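Local coordinates for protein hydrogenase maturation factor (Thermoanaerobacter tengcongensis, PDB 3VTH) that probably transfers the carbamoyl group of carbamoyl phosphate to the C-terminal cysteine of HypE, at the expense of ATP, during [NiFe]-hydrogenase maturation, at residues 470-473 against 477-480; 633-638 against 657-662. One frame throughout, in Å; residues are numbered along the deposited sequence.

The two contacts come in series along the chain: contact 1 closes before contact 2 opens. Contact 1 (470-473 with 477-480) lies in the HypF Kae1-like domain and joins helix 466-473 to strand 478-481, at the edge of a six-stranded mixed sheet. Contact 2 (633-638 with 657-662) belongs to the second Kae1-like subdomain, where the loop leading into strand 639-641 is tied to helix 649-662. Their centres are 46 Å apart and their nearest atoms about 30 Å, and they share no helix, strand or sheet. Each is therefore a separate local fastening within the Kae1-like part of the protein, away from its annotated metal and nucleotide sites.

Contact 1 of 2, residues 470-473 against 477-480; sequences YAKS and PKIE
A471 and K478 mark the closest backbone approach, with 7.5 Å between their CA atoms, too far for main-chain pairing; the aliphatic arm of K478 spans the interval. At A471 the carbonyl O meets K478 CE at 3.5 Å, a contact with the methylene beside the ammonium group. The alanine methyl group does not reach K478 but packs on V457 and H459 of strand 456-460, the parallel neighbour of strand 478-481. The segments thus belong to a beta-alpha-beta unit, strand 456-460, helix 466-473 and strand 478-481, in a domain of the actin-like ATPase clan.

K472 comes next, and its CB points away from the strand. Its first torsion sets CG beside the backbone N, and the bend at chi2 (-64°) then brings the chain back, so that K472 CD lies 3.9 Å from K478 CD where the two lysines cross obliquely. Only methylenes touch there: K472 NZ and K478 NZ stay 7.3 Å apart. The backbone of K472 supplies the polar partner, since K478 NZ gives K472 O a weak hydrogen bond of 3.3 Å and L474 O another weak one.

The ammonium group of K478 therefore sits beside carbonyls of the last part of helix 466-473, where the partial negative charge would probably favour it, although the length of its bond to K472 O points to a loose electrostatic hold.

Contact 2 of 2, residues 633-638 against 657-662; sequences EYYEYE and YEDYMK
Y635 and D659 are the nearest residues of the two backbones, yet their CA atoms are 10.1 Å apart, so the main chains do not meet. Residue Y635 has an extended backbone in a loop without regular structure, while the opposing segment is helical, as the bond of 2.9 Å from M661 N to Y657 O attests. Y635 and D659 both direct their CB atoms into the interval and close it from opposite directions, burying 83 Å² in all.

The link is a hydrogen bond, donated by Y635 OH to D659 OD2 over 2.6 Å. It uses the anti side of the carboxylate oxygen and lies 30° out of the carboxylate plane. With chi2 of D659 at -1°, OD1 eclipses CA and OD2 is turned outward to the phenol. The carboxylate stands at the edge of the ring, CG lying in the ring plane; OD2 is also 3.0 Å from Y635 CE1, and the two planes are 43° apart.

In the second subdomain of the Kae1-like domain, this pair fastens the loop between helix 619-626 and strand 639-641 to helix 649-662. The next helix, 666-692, joins in: K672 forms a salt bridge with the same D659 OD2, and T676 OG1 is hydrogen-bonded to Y635 N. OD2 thus has two partners, and the nearby ammonium would probably stabilise the carboxylate as an anion.

A phenylalanine in place of Y635 would probably leave buried D659 OD2 without its phenol donor, with K672 still paired to it. The Y635 side chain also touches I669 of helix 666-692 and I656 of helix 649-662.

Contact 1 of 2, residues 470-473 against 477-480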
loop_
_atom_site.group_PDB
_atom_site.type_symbol
_atom_site.label_atom_id
_atom_site.label_comp_id
_atom_site.label_asym_id
_atom_site.label_seq_id
_atom_site.Cartn_x
_atom_site.Cartn_y
_atom_site.Cartn_z
ATOM N N TYR A 470 -15.460 7.636 14.791
ATOM C CA TYR A 470 -14.335 8.451 15.215
ATOM C C TYR A 470 -14.482 9.893 14.714
ATOM O O TYR A 470 -14.346 10.822 15.498
ATOM C CB TYR A 470 -12.996 7.841 14.776
ATOM C CG TYR A 470 -11.797 8.743 15.073
ATOM C CD1 TYR A 470 -11.333 8.929 16.372
ATOM C CD2 TYR A 470 -11.147 9.414 14.041
ATOM C CE1 TYR A 470 -10.218 9.763 16.628
ATOM C CE2 TYR A 470 -10.057 10.230 14.279
ATOM C CZ TYR A 470 -9.592 10.398 15.556
ATOM O OH TYR A 470 -8.516 11.231 15.737
ATOM N N ALA A 471 -14.784 10.065 13.423
ATOM C CA ALA A 471 -14.977 11.399 12.836
ATOM C C ALA A 471 -16.034 12.213 13.590
ATOM O O ALA A 471 -15.808 13.375 13.925
ATOM C CB ALA A 471 -15.340 11.303 11.367
ATOM N N LYS A 472 -17.174 11.583 13.859
ATOM C CA LYS A 472 -18.273 12.230 14.567
ATOM C C LYS A 472 -17.918 12.551 16.005
ATOM O O LYS A 472 -18.461 13.490 16.571
ATOM C CB LYS A 472 -19.534 11.365 14.546
ATOM C CG LYS A 472 -20.006 10.933 13.167
ATOM C CD LYS A 472 -20.440 12.115 12.306
ATOM C CE LYS A 472 -21.806 11.858 11.661
ATOM N NZ LYS A 472 -21.931 10.512 11.045
ATOM N N SER A 473 -16.998 11.780 16.588
ATOM C CA SER A 473 -16.540 12.033 17.955
ATOM C C SER A 473 -15.711 13.319 18.088
ATOM O O SER A 473 -15.485 13.790 19.203
ATOM C CB SER A 473 -15.715 10.848 18.482
ATOM O OG SER A 473 -14.321 11.029 18.219
ATOM N N PRO A 477 -15.885 20.657 12.174
ATOM C CA PRO A 477 -16.858 20.577 11.083
ATOM C C PRO A 477 -16.602 19.293 10.280
ATOM O O PRO A 477 -15.439 18.899 10.124
ATOM C CB PRO A 477 -16.520 21.797 10.217
ATOM C CG PRO A 477 -15.778 22.744 11.139
ATOM C CD PRO A 477 -15.003 21.833 12.042
ATOM N N LYS A 478 -17.669 18.663 9.794
ATOM C CA LYS A 478 -17.587 17.376 9.096
ATOM C C LYS A 478 -18.097 17.492 7.667
ATOM O O LYS A 478 -19.068 18.220 7.402
ATOM C CB LYS A 478 -18.414 16.312 9.832
ATOM C CG LYS A 478 -17.801 15.874 11.150
ATOM C CD LYS A 478 -18.811 15.696 12.266
ATOM C CE LYS A 478 -18.102 15.952 13.604
ATOM N NZ LYS A 478 -19.059 16.156 14.724
ATOM N N ILE A 479 -17.434 16.775 6.759
ATOM C CA ILE A 479 -17.923 16.589 5.399
ATOM C C ILE A 479 -18.079 15.081 5.128
ATOM O O ILE A 479 -17.104 14.330 5.223
ATOM C CB ILE A 479 -17.020 17.291 4.347
ATOM C CG1 ILE A 479 -17.039 18.823 4.565
ATOM C CG2 ILE A 479 -17.501 16.966 2.927
ATOM C CD1 ILE A 479 -16.023 19.604 3.721
ATOM N N GLU A 480 -19.306 14.648 4.827
ATOM C CA GLU A 480 -19.564 13.256 4.477
ATOM C C GLU A 480 -19.310 13.070 2.995
ATOM O O GLU A 480 -19.672 13.929 2.184
ATOM C CB GLU A 480 -21.000 12.828 4.867
ATOM C CG GLU A 480 -22.143 13.580 4.145
ATOM C CD GLU A 480 -23.545 13.050 4.502
ATOM O OE1 GLU A 480 -24.524 13.445 3.813
ATOM O OE2 GLU A 480 -23.664 12.248 5.463
#

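Contact 2 of 2, residues 633-638 against 657-662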
loop_
_atom_site.group_PDB
_atom_site.type_symbol
_atom_site.label_atom_id
_atom_site.label_comp_id
_atom_site.label_asym_id
_atom_site.label_seq_id
_atom_site.Cartn_x
_atom_site.Cartn_y
_atom_site.Cartn_z
ATOM N N GLU A 633 -15.139 -14.582 -26.346
ATOM C CA GLU A 633 -16.582 -14.782 -26.274
ATOM C C GLU A 633 -17.183 -14.118 -25.032
ATOM O O GLU A 633 -16.484 -13.852 -24.052
ATOM C CB GLU A 633 -16.950 -16.270 -26.329
ATOM C CG GLU A 633 -16.490 -16.995 -27.610
ATOM C CD GLU A 633 -16.951 -16.310 -28.891
ATOM O OE1 GLU A 633 -16.082 -15.982 -29.727
ATOM O OE2 GLU A 633 -18.172 -16.099 -29.071
ATOM N N TYR A 634 -18.486 -13.855 -25.085
ATOM C CA TYR A 634 -19.154 -13.143 -23.996
ATOM C C TYR A 634 -20.652 -13.401 -24.002
ATOM O O TYR A 634 -21.193 -14.032 -24.917
ATOM C CB TYR A 634 -18.852 -11.640 -24.070
ATOM C CG TYR A 634 -19.480 -10.958 -25.253
ATOM C CD1 TYR A 634 -20.748 -10.388 -25.144
ATOM C CD2 TYR A 634 -18.828 -10.887 -26.484
ATOM C CE1 TYR A 634 -21.356 -9.764 -26.219
ATOM C CE2 TYR A 634 -19.434 -10.258 -27.578
ATOM C CZ TYR A 634 -20.699 -9.697 -27.423
ATOM O OH TYR A 634 -21.338 -9.065 -28.465
ATOM N N TYR A 635 -21.316 -12.906 -22.972
ATOM C CA TYR A 635 -22.737 -13.125 -22.810
ATOM C C TYR A 635 -23.522 -11.888 -23.251
ATOM O O TYR A 635 -23.016 -10.772 -23.187
ATOM C CB TYR A 635 -23.043 -13.452 -21.340
ATOM C CG TYR A 635 -22.461 -14.774 -20.898
ATOM C CD1 TYR A 635 -22.953 -15.973 -21.419
ATOM C CD2 TYR A 635 -21.411 -14.834 -19.977
ATOM C CE1 TYR A 635 -22.443 -17.184 -21.028
ATOM C CE2 TYR A 635 -20.880 -16.058 -19.580
ATOM C CZ TYR A 635 -21.409 -17.229 -20.114
ATOM O OH TYR A 635 -20.913 -18.459 -19.754
ATOM N N GLU A 636 -24.750 -12.105 -23.700
ATOM C CA GLU A 636 -25.662 -11.024 -24.027
ATOM C C GLU A 636 -26.114 -10.263 -22.767
ATOM O O GLU A 636 -26.325 -10.857 -21.703
ATOM C CB GLU A 636 -26.873 -11.589 -24.768
ATOM C CG GLU A 636 -27.843 -10.537 -25.285
ATOM C CD GLU A 636 -29.288 -11.020 -25.311
ATOM O OE1 GLU A 636 -29.955 -10.841 -26.351
ATOM O OE2 GLU A 636 -29.764 -11.568 -24.288
ATOM N N TYR A 637 -26.242 -8.948 -22.903
ATOM C CA TYR A 637 -26.799 -8.098 -21.853
ATOM C C TYR A 637 -27.760 -7.087 -22.462
ATOM O O TYR A 637 -27.779 -6.865 -23.675
ATOM C CB TYR A 637 -25.703 -7.355 -21.082
ATOM C CG TYR A 637 -24.759 -6.617 -21.992
ATOM C CD1 TYR A 637 -24.998 -5.291 -22.371
ATOM C CD2 TYR A 637 -23.632 -7.259 -22.490
ATOM C CE1 TYR A 637 -24.126 -4.638 -23.236
ATOM C CE2 TYR A 637 -22.766 -6.622 -23.323
ATOM C CZ TYR A 637 -23.012 -5.325 -23.694
ATOM O OH TYR A 637 -22.112 -4.743 -24.527
ATOM N N GLU A 638 -28.537 -6.463 -21.589
ATOM C CA GLU A 638 -29.573 -5.532 -21.977
ATOM C C GLU A 638 -29.409 -4.329 -21.061
ATOM O O GLU A 638 -29.188 -4.495 -19.860
ATOM C CB GLU A 638 -30.931 -6.216 -21.775
ATOM C CG GLU A 638 -32.147 -5.310 -21.817
ATOM C CD GLU A 638 -33.452 -6.085 -21.732
ATOM O OE1 GLU A 638 -33.902 -6.605 -22.779
ATOM O OE2 GLU A 638 -34.030 -6.169 -20.624
ATOM N N TYR A 657 -25.375 -20.142 -16.171
ATOM C CA TYR A 657 -25.905 -21.426 -15.706
ATOM C C TYR A 657 -26.225 -22.372 -16.869
ATOM O O TYR A 657 -26.031 -23.588 -16.759
ATOM C CB TYR A 657 -27.127 -21.218 -14.797
ATOM C CG TYR A 657 -27.808 -22.494 -14.334
ATOM C CD1 TYR A 657 -27.353 -23.202 -13.214
ATOM C CD2 TYR A 657 -28.915 -22.986 -15.010
ATOM C CE1 TYR A 657 -28.004 -24.384 -12.782
ATOM C CE2 TYR A 657 -29.565 -24.150 -14.601
ATOM C CZ TYR A 657 -29.106 -24.851 -13.489
ATOM O OH TYR A 657 -29.779 -26.021 -13.132
ATOM N N GLU A 658 -26.717 -21.818 -17.974
ATOM C CA GLU A 658 -26.961 -22.614 -19.171
ATOM C C GLU A 658 -25.664 -23.224 -19.694
ATOM O O GLU A 658 -25.627 -24.407 -20.050
ATOM C CB GLU A 658 -27.609 -21.779 -20.275
ATOM C CG GLU A 658 -29.096 -21.553 -20.112
ATOM C CD GLU A 658 -29.713 -21.004 -21.385
ATOM O OE1 GLU A 658 -29.351 -19.874 -21.790
ATOM O OE2 GLU A 658 -30.542 -21.717 -21.989
ATOM N N ASP A 659 -24.610 -22.410 -19.742
ATOM C CA ASP A 659 -23.299 -22.898 -20.160
ATOM C C ASP A 659 -22.814 -23.995 -19.227
ATOM O O ASP A 659 -22.252 -24.991 -19.677
ATOM C CB ASP A 659 -22.274 -21.763 -20.239
ATOM C CG ASP A 659 -22.378 -20.965 -21.545
ATOM O OD1 ASP A 659 -23.214 -21.292 -22.398
ATOM O OD2 ASP A 659 -21.612 -20.005 -21.723
ATOM N N TYR A 660 -23.063 -23.814 -17.936
ATOM C CA TYR A 660 -22.603 -24.737 -16.913
ATOM C C TYR A 660 -23.295 -26.093 -17.044
ATOM O O TYR A 660 -22.633 -27.133 -17.027
ATOM C CB TYR A 660 -22.819 -24.140 -15.521
ATOM C CG TYR A 660 -22.341 -25.009 -14.382
ATOM C CD1 TYR A 660 -20.996 -25.353 -14.263
ATOM C CD2 TYR A 660 -23.227 -25.469 -13.408
ATOM C CE1 TYR A 660 -20.545 -26.153 -13.217
ATOM C CE2 TYR A 660 -22.779 -26.274 -12.346
ATOM C CZ TYR A 660 -21.441 -26.605 -12.264
ATOM O OH TYR A 660 -20.974 -27.394 -11.229
ATOM N N MET A 661 -24.619 -26.063 -17.187
ATOM C CA MET A 661 -25.416 -27.268 -17.394
ATOM C C MET A 661 -25.009 -28.050 -18.647
ATOM O O MET A 661 -25.098 -29.272 -18.662
ATOM C CB MET A 661 -26.909 -26.929 -17.458
ATOM C CG MET A 661 -27.516 -26.540 -16.108
ATOM S SD MET A 661 -26.994 -27.616 -14.738
ATOM C CE MET A 661 -28.122 -28.983 -14.918
ATOM N N LYS A 662 -24.569 -27.331 -19.681
ATOM C CA LYS A 662 -24.188 -27.940 -20.963
ATOM C C LYS A 662 -22.865 -28.675 -20.844
ATOM O O LYS A 662 -22.545 -29.510 -21.673
ATOM C CB LYS A 662 -24.081 -26.877 -22.062
ATOM C CG LYS A 662 -25.304 -26.766 -22.949
ATOM C CD LYS A 662 -25.478 -25.349 -23.489
ATOM C CE LYS A 662 -26.545 -25.332 -24.576
ATOM N NZ LYS A 662 -27.204 -23.988 -24.701
#